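Long-range contact in biuret hydrolase (Pseudomonas sp., PDB 6C62), which hydrolyses 1-carboxybiuret to urea-1,3-dicarboxylate and ammonia, a step in the bacterial degradation of atrazine: residues M1-G9 with D214-A222. Sequence-based numbering, arbitrary orientation.
Sequences MKTVEIIEG and DSVEGLALA
Lys2 lays its aliphatic chain against the Asp214 carboxylate, the two side chains running past each other in opposite directions, with Lys2 CD 3.4 Å from Asp214 OD2. This is no salt bridge, because Lys2 NZ stays 5.8 Å from Asp214 OD2. One residue on, Thr3 is held twice. Its backbone N gives a bent bond (136° at the hydrogen) to Asp214 OD2 on the syn side at 3.0 Å, while Thr3 OG1 donates to Asp214 OD1 at 2.6 Å. The second bond comes from above the carboxylate plane. From the opposite face Ser215 OG donates to Asp214 OD1 at 2.9 Å, and the same hydroxyl N-caps its own helix by accepting from Gly218 N. Thr3 chi1 of -64° puts OG1 beside the backbone N and turns CG2 to Gly218 CA and Leu221 CD1. Val4 N reaches Ser215 OG through a water, and Val4 CG2 sits 3.6 Å from Glu217 CB; the Glu217 carboxylate itself bonds to Gln448 of helix 437-449. Farther along, Ile7 CD1 meets Leu221 CD1 tip to tip at 4.1 Å. The axes of segments 3-9 and 216-222 make an angle of 63°, and contact falls mainly on the first turn of helix 3-11 while running from Glu217 to Leu221 on the other. Helix 216-226 leans through Leu219 on strand 185-188, so the contact docks the N-terminal helix onto one packed against the central amidase sheet. Three protein donors satisfy the buried Asp214 carboxylate, which would favour its ionised form beside the N-terminus of helix 3-11.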
loop_
_atom_site.group_PDB
_atom_site.type_symbol
_atom_site.label_atom_id
_atom_site.label_comp_id
_atom_site.label_asym_id
_atom_site.label_seq_id
_atom_site.Cartn_x
_atom_site.Cartn_y
_atom_site.Cartn_z
ATOM N N MET A 1 12.842 41.137 -14.665
ATOM C CA MET A 1 12.891 41.287 -13.186
ATOM C C MET A 1 12.245 40.033 -12.583
ATOM O O MET A 1 11.424 39.345 -13.191
ATOM C CB MET A 1 12.133 42.519 -12.712
ATOM C CG MET A 1 10.681 42.608 -13.138
ATOM S SD MET A 1 9.925 44.047 -12.316
ATOM C CE MET A 1 10.717 45.417 -13.206
ATOM N N LYS A 2 12.650 39.768 -11.369
ATOM C CA LYS A 2 12.339 38.532 -10.740
ATOM C C LYS A 2 11.065 38.673 -9.943
ATOM O O LYS A 2 10.531 39.762 -9.797
ATOM C CB LYS A 2 13.519 38.079 -9.872
ATOM C CG LYS A 2 14.796 37.783 -10.663
ATOM C CD LYS A 2 14.625 36.690 -11.723
ATOM C CE LYS A 2 15.970 36.060 -12.042
ATOM N NZ LYS A 2 16.895 37.034 -12.660
ATOM N N THR A 3 10.559 37.532 -9.481
ATOM C CA THR A 3 9.368 37.401 -8.644
ATOM C C THR A 3 9.264 38.492 -7.608
ATOM O O THR A 3 8.251 39.165 -7.541
ATOM C CB THR A 3 9.431 36.007 -7.962
ATOM O OG1 THR A 3 9.362 34.991 -8.980
ATOM C CG2 THR A 3 8.285 35.808 -7.054
ATOM N N VAL A 4 10.299 38.658 -6.785
ATOM C CA VAL A 4 10.235 39.595 -5.655
ATOM C C VAL A 4 9.981 41.028 -6.149
ATOM O O VAL A 4 9.155 41.736 -5.596
ATOM C CB VAL A 4 11.516 39.508 -4.807
ATOM C CG1 VAL A 4 11.610 40.665 -3.800
ATOM C CG2 VAL A 4 11.529 38.178 -4.068
ATOM N N GLU A 5 10.692 41.435 -7.185
ATOM C CA GLU A 5 10.550 42.760 -7.760
ATOM C C GLU A 5 9.186 42.938 -8.429
ATOM O O GLU A 5 8.565 43.972 -8.272
ATOM C CB GLU A 5 11.643 42.984 -8.795
ATOM C CG GLU A 5 11.752 44.427 -9.161
ATOM C CD GLU A 5 13.031 44.796 -9.934
ATOM O OE1 GLU A 5 13.943 43.922 -10.166
ATOM O OE2 GLU A 5 13.077 46.007 -10.314
ATOM N N ILE A 6 8.702 41.917 -9.154
ATOM C CA ILE A 6 7.347 41.972 -9.710
ATOM C C ILE A 6 6.309 42.216 -8.640
ATOM O O ILE A 6 5.422 43.070 -8.785
ATOM C CB ILE A 6 6.969 40.686 -10.470
ATOM C CG1 ILE A 6 7.794 40.576 -11.738
ATOM C CG2 ILE A 6 5.506 40.736 -10.866
ATOM C CD1 ILE A 6 7.942 39.181 -12.336
ATOM N N ILE A 7 6.366 41.438 -7.587
ATOM C CA ILE A 7 5.398 41.555 -6.492
ATOM C C ILE A 7 5.461 42.943 -5.833
ATOM O O ILE A 7 4.436 43.535 -5.490
ATOM C CB ILE A 7 5.635 40.449 -5.441
ATOM C CG1 ILE A 7 5.141 39.102 -5.984
ATOM C CG2 ILE A 7 4.962 40.734 -4.088
ATOM C CD1 ILE A 7 5.773 37.927 -5.264
ATOM N N GLU A 8 6.679 43.431 -5.664
ATOM C CA GLU A 8 6.921 44.740 -5.061
ATOM C C GLU A 8 6.376 45.861 -5.927
ATOM O O GLU A 8 5.832 46.823 -5.418
ATOM C CB GLU A 8 8.452 44.899 -4.804
ATOM C CG GLU A 8 9.025 46.328 -4.747
ATOM C CD GLU A 8 8.503 47.139 -3.567
ATOM O OE1 GLU A 8 7.926 46.492 -2.622
ATOM O OE2 GLU A 8 8.708 48.410 -3.594
ATOM N N GLY A 9 6.579 45.753 -7.242
ATOM C CA GLY A 9 6.059 46.727 -8.215
ATOM C C GLY A 9 4.532 46.867 -8.172
ATOM O O GLY A 9 3.974 48.003 -8.303
ATOM N N ASP A 214 11.920 31.454 -11.044
ATOM C CA ASP A 214 13.029 32.292 -11.490
ATOM C C ASP A 214 14.026 32.653 -10.396
ATOM O O ASP A 214 15.023 33.346 -10.655
ATOM C CB ASP A 214 12.477 33.550 -12.133
ATOM C CG ASP A 214 11.818 34.504 -11.127
ATOM O OD1 ASP A 214 11.641 34.207 -9.889
ATOM O OD2 ASP A 214 11.433 35.577 -11.596
ATOM N N SER A 215 13.770 32.198 -9.181
ATOM C CA SER A 215 14.598 32.536 -8.029
ATOM C C SER A 215 14.230 31.614 -6.895
ATOM O O SER A 215 13.124 31.035 -6.889
ATOM C CB SER A 215 14.361 33.972 -7.574
ATOM O OG SER A 215 12.986 34.135 -7.271
ATOM N N VAL A 216 15.130 31.485 -5.925
ATOM C CA VAL A 216 14.814 30.660 -4.774
ATOM C C VAL A 216 13.688 31.259 -3.889
ATOM O O VAL A 216 12.893 30.514 -3.286
ATOM C CB VAL A 216 16.118 30.242 -4.008
ATOM C CG1 VAL A 216 16.670 31.400 -3.223
ATOM C CG2 VAL A 216 15.787 29.037 -3.094
ATOM N N GLU A 217 13.572 32.588 -3.845
ATOM C CA GLU A 217 12.468 33.258 -3.164
ATOM C C GLU A 217 11.153 32.882 -3.806
ATOM O O GLU A 217 10.186 32.664 -3.111
ATOM C CB GLU A 217 12.579 34.807 -3.211
ATOM C CG GLU A 217 13.703 35.398 -2.400
ATOM C CD GLU A 217 15.054 35.442 -3.139
ATOM O OE1 GLU A 217 15.239 34.852 -4.252
ATOM O OE2 GLU A 217 15.986 36.085 -2.588
ATOM N N GLY A 218 11.142 32.817 -5.150
ATOM C CA GLY A 218 9.964 32.344 -5.905
ATOM C C GLY A 218 9.507 30.975 -5.456
ATOM O O GLY A 218 8.318 30.760 -5.259
ATOM N N LEU A 219 10.466 30.028 -5.302
ATOM C CA LEU A 219 10.128 28.723 -4.788
ATOM C C LEU A 219 9.487 28.812 -3.422
ATOM O O LEU A 219 8.403 28.215 -3.194
ATOM C CB LEU A 219 11.336 27.817 -4.716
ATOM C CG LEU A 219 12.044 27.389 -5.959
ATOM C CD1 LEU A 219 13.175 26.486 -5.540
ATOM C CD2 LEU A 219 11.158 26.726 -7.001
ATOM N N ALA A 220 10.110 29.567 -2.513
ATOM C CA ALA A 220 9.668 29.603 -1.106
ATOM C C ALA A 220 8.295 30.215 -0.973
ATOM O O ALA A 220 7.445 29.694 -0.235
ATOM C CB ALA A 220 10.683 30.329 -0.217
ATOM N N LEU A 221 8.072 31.314 -1.708
ATOM C CA LEU A 221 6.772 32.028 -1.651
ATOM C C LEU A 221 5.648 31.141 -2.185
ATOM O O LEU A 221 4.583 31.107 -1.593
ATOM C CB LEU A 221 6.775 33.343 -2.487
ATOM C CG LEU A 221 7.609 34.468 -1.873
ATOM C CD1 LEU A 221 7.982 35.452 -2.934
ATOM C CD2 LEU A 221 6.885 35.168 -0.768
ATOM N N ALA A 222 5.914 30.428 -3.295
ATOM C CA ALA A 222 4.878 29.607 -3.937
ATOM C C ALA A 222 4.588 28.388 -3.063
ATOM O O ALA A 222 3.446 28.028 -2.829
ATOM C CB ALA A 222 5.344 29.205 -5.312
HETATM O O HOH W 1 11.325 36.251 -14.031
HETATM O O HOH W 2 12.713 36.948 -6.780
#